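Long-range contacts in methyltransferase FkbM (Methylobacillus flagellatus KT, PDB 2PY6), which probably transfers a methyl group, likely from S-adenosylmethionine, to an acceptor that is not known: residues S22-A27 / R169-F174; F36-N41 / P139-E144; C76-A81 / Y94-I99; Y212-F217 / R395-D400; R254-E259 / D330-A335. All blocks are in the same frame, centred on the assembly; numbering follows the deposited sequence.

How the contacts relate
Contacts 2 and 3 belong to one sheet, in the N-terminal half: their centres lie about 19 Å apart, and contact 3 is nested inside the loop that contact 2 closes. Contacts 4 and 5 belong to the second sheet, that of the methyltransferase domain, with centres about 24 Å apart and nearest atoms about 8 Å apart. Contacts 3 and 5, on opposite sides of the chain's centre, are the most distant pair, about 49 Å between centres. Contact 1 packs helices and touches contact 2 where Ala26 O meets Phe36 CE2 at 3.9 Å. Near contact 5, an unidentified ligand, probably from the crystallisation liquor, lies about 4 Å from the Ile258 side chain, possibly marking a pocket.

Contact 1: residues S22-A27 / R169-F174; sequences SFLAAA and RNIPAF. With EDO (1,2-ethanediol), chain F.
Ala27 and Ile171 mark the nearest approach of the two backbones, their CA atoms 7.9 Å apart where helix 19-32 passes the first turn of helix 171-180. Ile171 buries most in this contact (79 Å²). Its CD1 meets CZ of Phe23 tip to tip at 3.3 Å, a tight apolar touch that approaches the ring obliquely, and also rests on Ala27 CB at 3.5 Å. The other branch, CG2, lies anti to the backbone N (chi1 for CG1 is -62°) and turns to Leu24 CD2, 3.8 Å away, so one isoleucine serves three residues of the facing helix. Phe23 CZ reaches past it to Phe174 CB at 4.1 Å. An alanine in place of Phe23 would probably open a gap beside Ile171 CD1 and Phe174 CB. At the margin, Arg169 NH1 donates to O2 of an ethanediol, probably from the crystallisation liquor, at 2.7 Å (135° at the hydrogen), while NH2 forms a salt bridge with Asp166. Phe23 is further packed against Tyr191, Leu194 and Leu198 of helix 184-199 and Ile167 of helix 164-169, and Phe174 also touches Leu377 of helix 375-386.

Contact 2: residues F36-N41 / P139-E144; sequences FGIPAN and PHLNFE
Asn41 lays its amide against Pro139, with ND2 3.4 Å from Pro139 CA and 3.7 Å from Pro139 CB. A chi1 of 58° sets Asn41 CG between the backbone N and the carbonyl carbon, placing it 3.8 Å from Pro139 CB. The other amide atom, OD1, accepts from a water at 2.8 Å, and the same water accepts from His140 N at 2.9 Å, a one-water bridge between the segments. The His140 ring has its own partner, ND1 bonding to Ile138 O. The touching parts, CA 38 to 41 and CA 139 to 141, run nearly antiparallel (166°), and strand 140-142 is the outermost strand at one end of the N-terminal, Rossmann-like sheet. Pro39, at the N-cap position of helix 40-49, places CD 3.6 Å from Leu141 CD2 and CG 3.6 Å from His140 O. Ile38 CG2 reaches the same leucine methyl at 4.1 Å, so Leu141 CD2 serves both residues. Past the strand, Asn142 caps helix 143-149 through its OD1 and Gln145 N, while Gln145 itself packs on Ile38 and Pro39 and its NE2 bonds Gly37 O.

Contact 3: residues C76-A81 / Y94-I99; sequences CEVIAA and YGLPII
The flat groups that meet here are peptide units, and two carbonyls, Pro97 O and Ala81 O, carry the hydrogen bonds. The ring carbons CG and CD of Pro97 lie against a third, Ile79 O, each at 3.4 Å. Pro97 O receives Ala81 N at 3.0 Å (164° at the hydrogen), and Ile99 N comes to Ala81 O at 2.8 Å (165°). Ala81 O also takes a CA-H...O contact from Ile98 CA at 3.2 Å, so this oxygen is gripped by an N-H and a C-H together. These bonds set the parallel register, Ala81 opposite Ile98, although the strand axes are turned 40° to each other. Leu96, ahead of the bonded pair, crosses Val78 at about a right angle: CD1 meets Val78 CG1 at 3.5 Å and CD2 lies 3.2 Å from Val78 O. An alanine at Leu96 would probably leave Val78 CG1 without that cover and open a gap toward Met68, which both side chains touch. On the other side, Ala80 CB packs on Ile99 CD1 at 3.8 Å. Strand 77-82 is also bonded to strand 54-58 in this Rossmann-like sheet. Between these two segments hydrogen bonds form at the Ala81 end, and at Val78 the contact is van der Waals.

Contact 4: residues Y212-F217 / R395-D400; sequences YSTLYF and RHHTPD
The imidazole of His397 is fixed both in its plane and over a face by consecutive residues, Thr214 and Leu215. ND1 donates to Thr214 OG1 at 3.1 Å, the oxygen only 1° out of the ring plane. Over the face stands a backbone carbon: Leu215 CA is 3.7 Å from the ring centroid and 15° off the normal, a CH-pi contact, while Leu215 CD1 approaches CD2 of His397 at 3.4 Å. Thr214 OG1 is also bonded to Pro211 O, and His397 NE2 bonds weakly to Tyr407 OH, so the ring's rotation is defined from both nitrogens. Tyr212 CA makes a CA-H...O contact with His397 O at 3.0 Å; its CD1 lies beside Thr398 CG2 at 4.0 Å, and its hydroxyl bonds Glu239. Thr398 OG1 accepts from Asp400 N, an ST turn, and is also hydrogen-bonded to Trp402 O. Thr214 also packs on His206 of the second subunit. His397 directly follows strand 392-396, the sheet's edge within this chain; antiparallel strand 404-408 is inserted between it and 364-368, the 5-7-6 ending characteristic of class I methyltransferases.

Contact 5: residues R254-E259 / D330-A335; sequences RVWMIE and DIIDDA
Trp256 is clasped between Ile332 on one face and Arg254 on the other. Its CG stands anti to the carbonyl carbon (chi1 -60°), and the indole meets Ile332, the first residue past helix 328-331, whose CG2 lies 3.6 Å from the five-membered ring's centroid, a CH-pi contact. Arg254 CG covers the opposite face, 3.6 Å above the plane. A chi2 of 64° turns Arg254 CD aside from the extended path; the guanidinium ends with Trp256 NE1 over one face, toward its rim. In the indole plane, NE1 donates to Asp333 OD1 at 3.1 Å, from above the carboxylate plane. Asp333 CG sits between its backbone N and carbonyl carbon (chi1 56°), 4.1 Å from Trp256 NE1. OD1 also accepts a water at 2.8 Å, weakly bonded to Arg254 NE, and forms a long salt bridge of 4.0 Å with Arg254 NH2. Because OD1 lies well out of the guanidinium plane, no N-H points at it and the attraction is electrostatic. NH1 bonds Thr285 and Arg283. Asp334 CB fills the six-membered edge, 3.7 Å from Trp256 CZ2. Ile258 CD1 and Ile331 CD1 meet tip to tip at 3.8 Å. Strand 254-258 lies between strands 284-287 and 229-233, in the 3-2-1 half of the class I methyltransferase, Rossmann-like sheet.

Contact 1: residues S22-A27 / R169-F174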
# COMPACT_ATOMS: atom_id res chain seq x y z
N SER A 22 24.67 -36.59 7.08
CA SER A 22 25.20 -35.33 6.59
C SER A 22 25.78 -34.48 7.75
O SER A 22 26.78 -33.74 7.57
CB SER A 22 24.14 -34.57 5.75
OG SER A 22 23.01 -34.24 6.52
N PHE A 23 25.18 -34.59 8.93
CA PHE A 23 25.64 -33.86 10.13
C PHE A 23 27.10 -34.22 10.48
O PHE A 23 27.94 -33.32 10.69
CB PHE A 23 24.69 -34.12 11.33
CG PHE A 23 25.27 -33.78 12.70
CD1 PHE A 23 25.48 -32.45 13.08
CD2 PHE A 23 25.56 -34.78 13.62
CE1 PHE A 23 25.98 -32.13 14.34
CE2 PHE A 23 26.04 -34.48 14.88
CZ PHE A 23 26.25 -33.14 15.25
N LEU A 24 27.37 -35.50 10.55
CA LEU A 24 28.69 -35.99 10.91
C LEU A 24 29.71 -35.67 9.85
O LEU A 24 30.81 -35.24 10.16
CB LEU A 24 28.63 -37.50 11.17
CG LEU A 24 27.81 -37.92 12.39
CD1 LEU A 24 27.76 -39.46 12.54
CD2 LEU A 24 28.36 -37.28 13.64
N ALA A 25 29.34 -35.86 8.59
CA ALA A 25 30.20 -35.51 7.45
C ALA A 25 30.51 -34.01 7.41
O ALA A 25 31.64 -33.61 7.12
CB ALA A 25 29.54 -35.92 6.13
N ALA A 26 29.52 -33.18 7.66
CA ALA A 26 29.74 -31.73 7.66
C ALA A 26 30.67 -31.31 8.81
O ALA A 26 31.53 -30.46 8.65
CB ALA A 26 28.45 -31.00 7.72
N ALA A 27 30.49 -31.91 9.97
CA ALA A 27 31.29 -31.58 11.12
C ALA A 27 32.74 -32.00 10.91
O ALA A 27 33.67 -31.29 11.31
CB ALA A 27 30.70 -32.25 12.34
N ARG A 169 32.69 -28.84 18.31
CA ARG A 169 33.24 -29.16 19.64
C ARG A 169 32.32 -29.99 20.52
O ARG A 169 32.79 -30.54 21.52
CB ARG A 169 33.60 -27.89 20.45
CG ARG A 169 35.03 -27.40 20.27
CD ARG A 169 35.41 -26.22 21.25
NE ARG A 169 34.71 -24.99 20.93
CZ ARG A 169 34.99 -24.22 19.86
NH1 ARG A 169 35.94 -24.56 18.98
NH2 ARG A 169 34.28 -23.11 19.65
N ASN A 170 31.04 -30.08 20.15
CA ASN A 170 30.03 -30.74 20.94
C ASN A 170 29.26 -31.85 20.23
O ASN A 170 28.10 -32.12 20.57
CB ASN A 170 29.08 -29.67 21.43
CG ASN A 170 29.73 -28.71 22.40
OD1 ASN A 170 29.94 -27.54 22.09
ND2 ASN A 170 30.06 -29.20 23.58
N ILE A 171 29.92 -32.53 19.28
CA ILE A 171 29.26 -33.59 18.51
C ILE A 171 28.60 -34.69 19.39
O ILE A 171 27.41 -34.92 19.24
CB ILE A 171 30.16 -34.21 17.38
CG1 ILE A 171 30.57 -33.17 16.31
CG2 ILE A 171 29.50 -35.39 16.75
CD1 ILE A 171 29.44 -32.35 15.65
N PRO A 172 29.35 -35.38 20.25
CA PRO A 172 28.65 -36.41 21.04
C PRO A 172 27.48 -35.93 21.86
O PRO A 172 26.46 -36.63 21.94
CB PRO A 172 29.77 -37.01 21.93
CG PRO A 172 31.02 -36.79 21.10
CD PRO A 172 30.81 -35.41 20.53
N ALA A 173 27.59 -34.74 22.46
CA ALA A 173 26.48 -34.20 23.24
C ALA A 173 25.23 -33.97 22.36
O ALA A 173 24.09 -34.20 22.77
CB ALA A 173 26.89 -32.93 23.92
N PHE A 174 25.44 -33.48 21.13
CA PHE A 174 24.32 -33.37 20.20
C PHE A 174 23.74 -34.73 19.79
O PHE A 174 22.53 -34.86 19.61
CB PHE A 174 24.67 -32.53 18.98
CG PHE A 174 24.71 -31.05 19.26
CD1 PHE A 174 23.57 -30.39 19.67
CD2 PHE A 174 25.86 -30.32 19.03
CE1 PHE A 174 23.60 -29.04 19.91
CE2 PHE A 174 25.89 -28.98 19.26
CZ PHE A 174 24.75 -28.34 19.71
C1 EDO F . 39.54 -27.06 16.75
O1 EDO F . 40.66 -26.35 16.24
C2 EDO F . 39.21 -26.89 18.24
O2 EDO F . 38.01 -26.13 18.35

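Contact 2: residues F36-N41 / P139-E144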
# COMPACT_ATOMS: atom_id res chain seq x y z
N PHE A 36 35.05 -24.58 4.67
CA PHE A 36 34.02 -25.54 4.33
C PHE A 36 32.72 -24.80 4.17
O PHE A 36 32.38 -23.95 4.99
CB PHE A 36 33.82 -26.59 5.43
CG PHE A 36 32.59 -27.48 5.17
CD1 PHE A 36 32.60 -28.45 4.15
CD2 PHE A 36 31.45 -27.36 5.93
CE1 PHE A 36 31.52 -29.25 3.91
CE2 PHE A 36 30.37 -28.16 5.71
CZ PHE A 36 30.39 -29.12 4.68
N GLY A 37 31.99 -25.11 3.12
CA GLY A 37 30.70 -24.44 2.93
C GLY A 37 30.78 -23.14 2.12
O GLY A 37 29.73 -22.53 1.82
N ILE A 38 32.00 -22.70 1.78
CA ILE A 38 32.17 -21.50 0.98
C ILE A 38 32.31 -21.92 -0.51
O ILE A 38 33.06 -22.82 -0.83
CB ILE A 38 33.39 -20.67 1.46
CG1 ILE A 38 33.26 -20.36 2.96
CG2 ILE A 38 33.54 -19.40 0.63
CD1 ILE A 38 31.93 -19.68 3.36
N PRO A 39 31.54 -21.29 -1.41
CA PRO A 39 31.66 -21.65 -2.84
C PRO A 39 33.08 -21.52 -3.37
O PRO A 39 33.74 -20.53 -3.09
CB PRO A 39 30.72 -20.67 -3.54
CG PRO A 39 29.77 -20.25 -2.48
CD PRO A 39 30.53 -20.24 -1.20
N ALA A 40 33.53 -22.53 -4.11
CA ALA A 40 34.89 -22.62 -4.64
C ALA A 40 35.36 -21.36 -5.37
O ALA A 40 36.50 -20.95 -5.22
CB ALA A 40 35.00 -23.83 -5.59
N ASN A 41 34.48 -20.77 -6.19
CA ASN A 41 34.85 -19.60 -6.97
C ASN A 41 35.11 -18.39 -6.09
O ASN A 41 35.97 -17.55 -6.42
CB ASN A 41 33.84 -19.32 -8.09
CG ASN A 41 32.41 -19.09 -7.59
OD1 ASN A 41 32.08 -19.31 -6.41
ND2 ASN A 41 31.54 -18.65 -8.51
N PRO A 139 30.76 -14.84 -8.77
CA PRO A 139 30.92 -15.48 -7.45
C PRO A 139 30.03 -14.80 -6.41
O PRO A 139 30.01 -13.55 -6.32
CB PRO A 139 32.41 -15.29 -7.14
CG PRO A 139 33.03 -15.08 -8.43
CD PRO A 139 32.05 -14.32 -9.26
N HIS A 140 29.24 -15.60 -5.69
CA HIS A 140 28.26 -15.07 -4.75
C HIS A 140 28.15 -15.88 -3.46
O HIS A 140 28.48 -17.07 -3.44
CB HIS A 140 26.88 -14.88 -5.43
CG HIS A 140 26.28 -16.12 -5.98
ND1 HIS A 140 26.81 -16.79 -7.06
CD2 HIS A 140 25.18 -16.81 -5.62
CE1 HIS A 140 26.07 -17.85 -7.32
NE2 HIS A 140 25.07 -17.89 -6.46
N LEU A 141 27.67 -15.20 -2.42
CA LEU A 141 27.56 -15.72 -1.06
C LEU A 141 26.34 -15.20 -0.36
O LEU A 141 25.94 -14.09 -0.60
CB LEU A 141 28.68 -15.16 -0.17
CG LEU A 141 30.13 -15.42 -0.44
CD1 LEU A 141 30.96 -14.40 0.30
CD2 LEU A 141 30.48 -16.83 -0.05
N ASN A 142 25.79 -16.00 0.54
CA ASN A 142 24.73 -15.53 1.44
C ASN A 142 25.46 -14.97 2.70
O ASN A 142 26.72 -15.07 2.82
CB ASN A 142 23.72 -16.62 1.76
CG ASN A 142 24.28 -17.75 2.57
OD1 ASN A 142 25.18 -17.57 3.39
ND2 ASN A 142 23.73 -18.92 2.37
N PHE A 143 24.70 -14.38 3.62
CA PHE A 143 25.30 -13.75 4.78
C PHE A 143 26.13 -14.68 5.69
O PHE A 143 27.24 -14.32 6.09
CB PHE A 143 24.26 -13.00 5.59
CG PHE A 143 24.85 -12.20 6.69
CD1 PHE A 143 25.35 -10.93 6.44
CD2 PHE A 143 24.94 -12.72 7.97
CE1 PHE A 143 25.92 -10.21 7.45
CE2 PHE A 143 25.51 -12.00 8.97
CZ PHE A 143 26.01 -10.74 8.72
N GLU A 144 25.64 -15.88 5.95
CA GLU A 144 26.38 -16.80 6.82
C GLU A 144 27.68 -17.20 6.17
O GLU A 144 28.70 -17.31 6.87
CB GLU A 144 25.58 -18.06 7.14
CG GLU A 144 24.54 -17.90 8.21
CD GLU A 144 23.36 -17.02 7.84
OE1 GLU A 144 23.02 -16.95 6.63
OE2 GLU A 144 22.76 -16.43 8.77
O HOH W 1 29.42 -18.52 -6.06

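Contact 3: residues C76-A81 / Y94-I99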
# COMPACT_ATOMS: atom_id res chain seq x y z
N CYS A 76 37.28 -6.58 3.06
CA CYS A 76 37.09 -6.47 1.63
C CYS A 76 36.64 -5.05 1.34
O CYS A 76 36.20 -4.34 2.24
CB CYS A 76 36.04 -7.47 1.11
SG CYS A 76 34.47 -7.35 1.94
N GLU A 77 36.75 -4.65 0.08
CA GLU A 77 36.36 -3.34 -0.34
C GLU A 77 34.93 -3.41 -0.88
O GLU A 77 34.71 -3.88 -2.00
CB GLU A 77 37.33 -2.85 -1.41
CG GLU A 77 37.11 -1.40 -1.84
CD GLU A 77 37.88 -1.06 -3.12
OE1 GLU A 77 38.59 -1.96 -3.63
OE2 GLU A 77 37.76 0.09 -3.61
N VAL A 78 33.97 -2.96 -0.09
CA VAL A 78 32.56 -2.94 -0.49
C VAL A 78 32.35 -1.70 -1.40
O VAL A 78 32.54 -0.56 -0.96
CB VAL A 78 31.62 -2.90 0.71
CG1 VAL A 78 30.17 -3.14 0.24
CG2 VAL A 78 32.02 -3.96 1.75
N ILE A 79 31.97 -1.95 -2.65
CA ILE A 79 31.84 -0.88 -3.65
C ILE A 79 30.43 -0.36 -3.95
O ILE A 79 30.29 0.76 -4.45
CB ILE A 79 32.52 -1.28 -4.98
CG1 ILE A 79 31.79 -2.41 -5.68
CG2 ILE A 79 34.00 -1.69 -4.72
CD1 ILE A 79 32.27 -2.64 -7.07
N ALA A 80 29.38 -1.13 -3.67
CA ALA A 80 28.03 -0.68 -4.03
C ALA A 80 27.01 -1.60 -3.47
O ALA A 80 27.35 -2.69 -3.01
CB ALA A 80 27.89 -0.65 -5.57
N ALA A 81 25.76 -1.15 -3.54
CA ALA A 81 24.60 -1.96 -3.18
C ALA A 81 23.65 -1.84 -4.34
O ALA A 81 23.50 -0.76 -4.92
CB ALA A 81 23.95 -1.49 -1.88
N TYR A 94 24.76 2.86 3.62
CA TYR A 94 25.95 2.81 4.50
C TYR A 94 27.16 3.39 3.76
O TYR A 94 28.23 2.78 3.71
CB TYR A 94 26.21 1.39 5.07
CG TYR A 94 25.10 0.96 5.99
CD1 TYR A 94 25.02 1.45 7.30
CD2 TYR A 94 24.08 0.13 5.54
CE1 TYR A 94 23.96 1.09 8.15
CE2 TYR A 94 23.03 -0.25 6.38
CZ TYR A 94 22.97 0.24 7.67
OH TYR A 94 21.91 -0.12 8.48
N GLY A 95 26.95 4.56 3.15
CA GLY A 95 27.98 5.24 2.39
C GLY A 95 28.21 4.70 0.99
O GLY A 95 29.00 5.26 0.24
N LEU A 96 27.52 3.63 0.62
CA LEU A 96 27.72 3.02 -0.69
C LEU A 96 26.76 3.57 -1.77
O LEU A 96 25.59 3.80 -1.50
CB LEU A 96 27.50 1.51 -0.61
CG LEU A 96 28.25 0.64 0.40
CD1 LEU A 96 27.59 -0.76 0.47
CD2 LEU A 96 29.72 0.56 0.10
N PRO A 97 27.24 3.70 -3.01
CA PRO A 97 26.28 4.06 -4.05
C PRO A 97 25.25 2.94 -4.26
O PRO A 97 25.56 1.77 -4.01
CB PRO A 97 27.16 4.27 -5.29
CG PRO A 97 28.45 3.61 -4.99
CD PRO A 97 28.62 3.60 -3.51
N ILE A 98 24.02 3.31 -4.62
CA ILE A 98 22.97 2.35 -4.92
C ILE A 98 22.88 2.28 -6.44
O ILE A 98 22.68 3.28 -7.10
CB ILE A 98 21.61 2.71 -4.25
CG1 ILE A 98 21.80 2.79 -2.73
CG2 ILE A 98 20.50 1.67 -4.60
CD1 ILE A 98 20.56 3.07 -1.98
N ILE A 99 23.07 1.07 -6.98
CA ILE A 99 23.09 0.82 -8.42
C ILE A 99 21.99 -0.16 -8.85
O ILE A 99 21.35 -0.79 -8.03
CB ILE A 99 24.46 0.30 -8.87
CG1 ILE A 99 24.78 -1.07 -8.27
CG2 ILE A 99 25.58 1.36 -8.56
CD1 ILE A 99 26.07 -1.71 -8.79

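Contact 4: residues Y212-F217 / R395-D400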
# COMPACT_ATOMS: atom_id res chain seq x y z
N TYR A 212 5.38 -19.63 11.45
CA TYR A 212 5.49 -18.76 12.65
C TYR A 212 4.21 -18.83 13.47
O TYR A 212 4.26 -18.95 14.71
CB TYR A 212 5.88 -17.33 12.22
CG TYR A 212 5.98 -16.35 13.36
CD1 TYR A 212 7.04 -16.41 14.26
CD2 TYR A 212 5.01 -15.38 13.54
CE1 TYR A 212 7.12 -15.50 15.34
CE2 TYR A 212 5.07 -14.48 14.60
CZ TYR A 212 6.14 -14.55 15.49
OH TYR A 212 6.21 -13.65 16.52
N SER A 213 3.07 -18.84 12.79
CA SER A 213 1.72 -18.94 13.43
C SER A 213 1.46 -20.18 14.29
O SER A 213 0.50 -20.22 15.05
CB SER A 213 0.63 -18.89 12.36
OG SER A 213 0.65 -20.05 11.53
N THR A 214 2.31 -21.19 14.19
CA THR A 214 2.16 -22.40 14.95
C THR A 214 3.10 -22.48 16.15
O THR A 214 3.08 -23.47 16.88
CB THR A 214 2.39 -23.64 14.00
OG1 THR A 214 3.74 -23.70 13.56
CG2 THR A 214 1.49 -23.53 12.82
N LEU A 215 3.91 -21.44 16.35
CA LEU A 215 4.85 -21.43 17.46
C LEU A 215 4.10 -21.53 18.79
O LEU A 215 3.15 -20.82 18.97
CB LEU A 215 5.68 -20.13 17.41
CG LEU A 215 6.81 -19.85 18.40
CD1 LEU A 215 7.97 -20.82 18.33
CD2 LEU A 215 7.29 -18.45 18.09
N TYR A 216 4.54 -22.46 19.64
CA TYR A 216 4.07 -22.73 21.01
C TYR A 216 2.76 -23.46 21.15
O TYR A 216 2.68 -24.37 21.95
CB TYR A 216 3.97 -21.46 21.90
CG TYR A 216 5.16 -20.53 21.84
CD1 TYR A 216 6.45 -20.99 22.10
CD2 TYR A 216 4.97 -19.18 21.59
CE1 TYR A 216 7.54 -20.10 22.06
CE2 TYR A 216 6.06 -18.31 21.53
CZ TYR A 216 7.33 -18.76 21.77
OH TYR A 216 8.39 -17.86 21.69
N PHE A 217 1.74 -23.01 20.40
CA PHE A 217 0.37 -23.46 20.56
C PHE A 217 -0.11 -24.49 19.56
O PHE A 217 -1.07 -25.20 19.86
CB PHE A 217 -0.55 -22.23 20.55
CG PHE A 217 -0.23 -21.25 21.66
CD1 PHE A 217 -0.53 -21.56 22.99
CD2 PHE A 217 0.42 -20.06 21.39
CE1 PHE A 217 -0.19 -20.70 24.04
CE2 PHE A 217 0.76 -19.18 22.43
CZ PHE A 217 0.44 -19.50 23.76
N ARG A 395 10.79 -28.10 17.41
CA ARG A 395 10.28 -27.63 16.10
C ARG A 395 10.96 -26.32 15.75
O ARG A 395 11.35 -25.57 16.64
CB ARG A 395 8.76 -27.39 16.10
CG ARG A 395 7.89 -28.62 16.29
CD ARG A 395 7.97 -29.61 15.13
NE ARG A 395 7.21 -30.83 15.44
CZ ARG A 395 7.68 -31.96 15.97
NH1 ARG A 395 8.96 -32.13 16.28
NH2 ARG A 395 6.86 -32.96 16.18
N HIS A 396 11.07 -26.03 14.45
CA HIS A 396 11.62 -24.79 13.97
C HIS A 396 10.49 -24.04 13.29
O HIS A 396 9.91 -24.55 12.36
CB HIS A 396 12.77 -25.03 13.00
CG HIS A 396 13.37 -23.76 12.52
ND1 HIS A 396 14.25 -23.03 13.29
CD2 HIS A 396 13.14 -23.02 11.41
CE1 HIS A 396 14.57 -21.92 12.66
NE2 HIS A 396 13.91 -21.88 11.52
N HIS A 397 10.22 -22.80 13.73
CA HIS A 397 9.02 -22.08 13.28
C HIS A 397 9.12 -20.80 12.40
O HIS A 397 8.16 -20.02 12.36
CB HIS A 397 8.17 -21.71 14.48
CG HIS A 397 7.66 -22.87 15.25
ND1 HIS A 397 6.43 -23.44 15.01
CD2 HIS A 397 8.19 -23.55 16.30
CE1 HIS A 397 6.22 -24.43 15.87
NE2 HIS A 397 7.27 -24.50 16.68
N THR A 398 10.24 -20.55 11.73
CA THR A 398 10.32 -19.47 10.76
C THR A 398 11.09 -19.99 9.53
O THR A 398 11.71 -21.04 9.60
CB THR A 398 11.07 -18.18 11.29
OG1 THR A 398 12.45 -18.48 11.58
CG2 THR A 398 10.40 -17.59 12.51
N PRO A 399 11.00 -19.27 8.40
CA PRO A 399 11.88 -19.58 7.26
C PRO A 399 13.33 -19.10 7.49
O PRO A 399 14.14 -19.27 6.61
CB PRO A 399 11.29 -18.77 6.10
CG PRO A 399 10.08 -18.10 6.64
CD PRO A 399 10.06 -18.18 8.10
N ASP A 400 13.66 -18.53 8.65
CA ASP A 400 15.00 -18.02 8.90
C ASP A 400 15.55 -18.74 10.13
O ASP A 400 15.06 -19.81 10.48
CB ASP A 400 14.94 -16.48 9.02
CG ASP A 400 16.27 -15.82 8.66
OD1 ASP A 400 17.33 -16.40 9.00
OD2 ASP A 400 16.27 -14.73 8.07

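Contact 5: residues R254-E259 / D330-A335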
# COMPACT_ATOMS: atom_id res chain seq x y z
N ARG A 254 -5.46 -18.64 34.24
CA ARG A 254 -4.58 -17.56 34.62
C ARG A 254 -3.49 -17.32 33.60
O ARG A 254 -3.02 -18.26 32.96
CB ARG A 254 -3.93 -17.94 35.94
CG ARG A 254 -3.32 -16.85 36.78
CD ARG A 254 -4.27 -15.80 37.30
NE ARG A 254 -3.57 -14.91 38.23
CZ ARG A 254 -2.70 -13.96 37.88
NH1 ARG A 254 -2.41 -13.71 36.60
NH2 ARG A 254 -2.11 -13.25 38.82
N VAL A 255 -3.12 -16.05 33.43
CA VAL A 255 -1.94 -15.73 32.64
C VAL A 255 -1.09 -14.71 33.38
O VAL A 255 -1.56 -13.65 33.74
CB VAL A 255 -2.28 -15.23 31.22
CG1 VAL A 255 -1.01 -14.81 30.49
CG2 VAL A 255 -3.02 -16.32 30.44
N TRP A 256 0.17 -15.05 33.62
CA TRP A 256 1.15 -14.12 34.17
C TRP A 256 2.09 -13.72 33.04
O TRP A 256 2.89 -14.52 32.58
CB TRP A 256 1.99 -14.76 35.24
CG TRP A 256 1.28 -15.29 36.41
CD1 TRP A 256 0.94 -14.60 37.54
CD2 TRP A 256 0.87 -16.64 36.61
NE1 TRP A 256 0.33 -15.44 38.43
CE2 TRP A 256 0.29 -16.71 37.89
CE3 TRP A 256 0.96 -17.81 35.83
CZ2 TRP A 256 -0.22 -17.90 38.43
CZ3 TRP A 256 0.47 -18.98 36.36
CH2 TRP A 256 -0.14 -19.02 37.64
N MSE A 257 1.96 -12.48 32.59
CA MSE A 257 2.80 -11.96 31.53
C MSE A 257 4.01 -11.20 32.12
O MSE A 257 3.82 -10.23 32.86
CB MSE A 257 1.99 -11.03 30.63
CG MSE A 257 0.80 -11.67 29.95
SE MSE A 257 -0.07 -10.52 28.66
CE MSE A 257 0.73 -10.69 27.40
N ILE A 258 5.22 -11.62 31.75
CA ILE A 258 6.49 -11.05 32.26
C ILE A 258 7.25 -10.40 31.12
O ILE A 258 7.63 -11.08 30.17
CB ILE A 258 7.38 -12.15 32.91
CG1 ILE A 258 6.56 -12.97 33.94
CG2 ILE A 258 8.63 -11.53 33.57
CD1 ILE A 258 7.32 -14.14 34.47
N GLU A 259 7.47 -9.09 31.21
CA GLU A 259 8.18 -8.37 30.18
C GLU A 259 8.90 -7.14 30.76
O GLU A 259 8.24 -6.30 31.34
CB GLU A 259 7.14 -7.93 29.13
CG GLU A 259 7.68 -6.95 28.09
CD GLU A 259 8.79 -7.54 27.27
OE1 GLU A 259 8.68 -8.74 26.83
OE2 GLU A 259 9.76 -6.80 27.01
N ASP A 330 8.84 -16.54 42.36
CA ASP A 330 8.39 -15.41 43.24
C ASP A 330 7.34 -14.51 42.56
O ASP A 330 6.48 -13.96 43.22
CB ASP A 330 9.56 -14.57 43.77
CG ASP A 330 9.15 -13.65 44.92
OD1 ASP A 330 8.54 -14.13 45.90
OD2 ASP A 330 9.47 -12.44 44.86
N ILE A 331 7.41 -14.39 41.25
CA ILE A 331 6.47 -13.53 40.48
C ILE A 331 5.04 -14.08 40.50
O ILE A 331 4.07 -13.33 40.68
CB ILE A 331 6.95 -13.36 38.99
CG1 ILE A 331 8.28 -12.60 38.93
CG2 ILE A 331 5.88 -12.65 38.13
CD1 ILE A 331 9.02 -12.68 37.56
N ILE A 332 4.93 -15.38 40.26
CA ILE A 332 3.63 -16.07 40.20
C ILE A 332 3.13 -16.45 41.58
O ILE A 332 3.92 -16.45 42.54
CB ILE A 332 3.67 -17.32 39.25
CG1 ILE A 332 4.50 -18.48 39.79
CG2 ILE A 332 4.14 -16.91 37.85
CD1 ILE A 332 4.66 -19.62 38.79
N ASP A 333 1.83 -16.75 41.67
CA ASP A 333 1.20 -17.07 42.95
C ASP A 333 0.38 -18.36 42.88
O ASP A 333 -0.51 -18.55 43.69
CB ASP A 333 0.31 -15.91 43.41
CG ASP A 333 -0.75 -15.53 42.36
OD1 ASP A 333 -0.81 -16.14 41.26
OD2 ASP A 333 -1.53 -14.62 42.66
N ASP A 334 0.71 -19.23 41.94
CA ASP A 334 -0.00 -20.47 41.77
C ASP A 334 0.88 -21.37 40.91
O ASP A 334 1.85 -20.92 40.29
CB ASP A 334 -1.36 -20.22 41.11
CG ASP A 334 -2.35 -21.38 41.31
OD1 ASP A 334 -2.00 -22.39 41.96
OD2 ASP A 334 -3.49 -21.29 40.81
N ALA A 335 0.54 -22.64 40.92
CA ALA A 335 1.19 -23.65 40.15
C ALA A 335 0.78 -23.49 38.67
O ALA A 335 -0.43 -23.51 38.33
CB ALA A 335 0.81 -25.02 40.69
O HOH W 2 -3.37 -16.75 40.40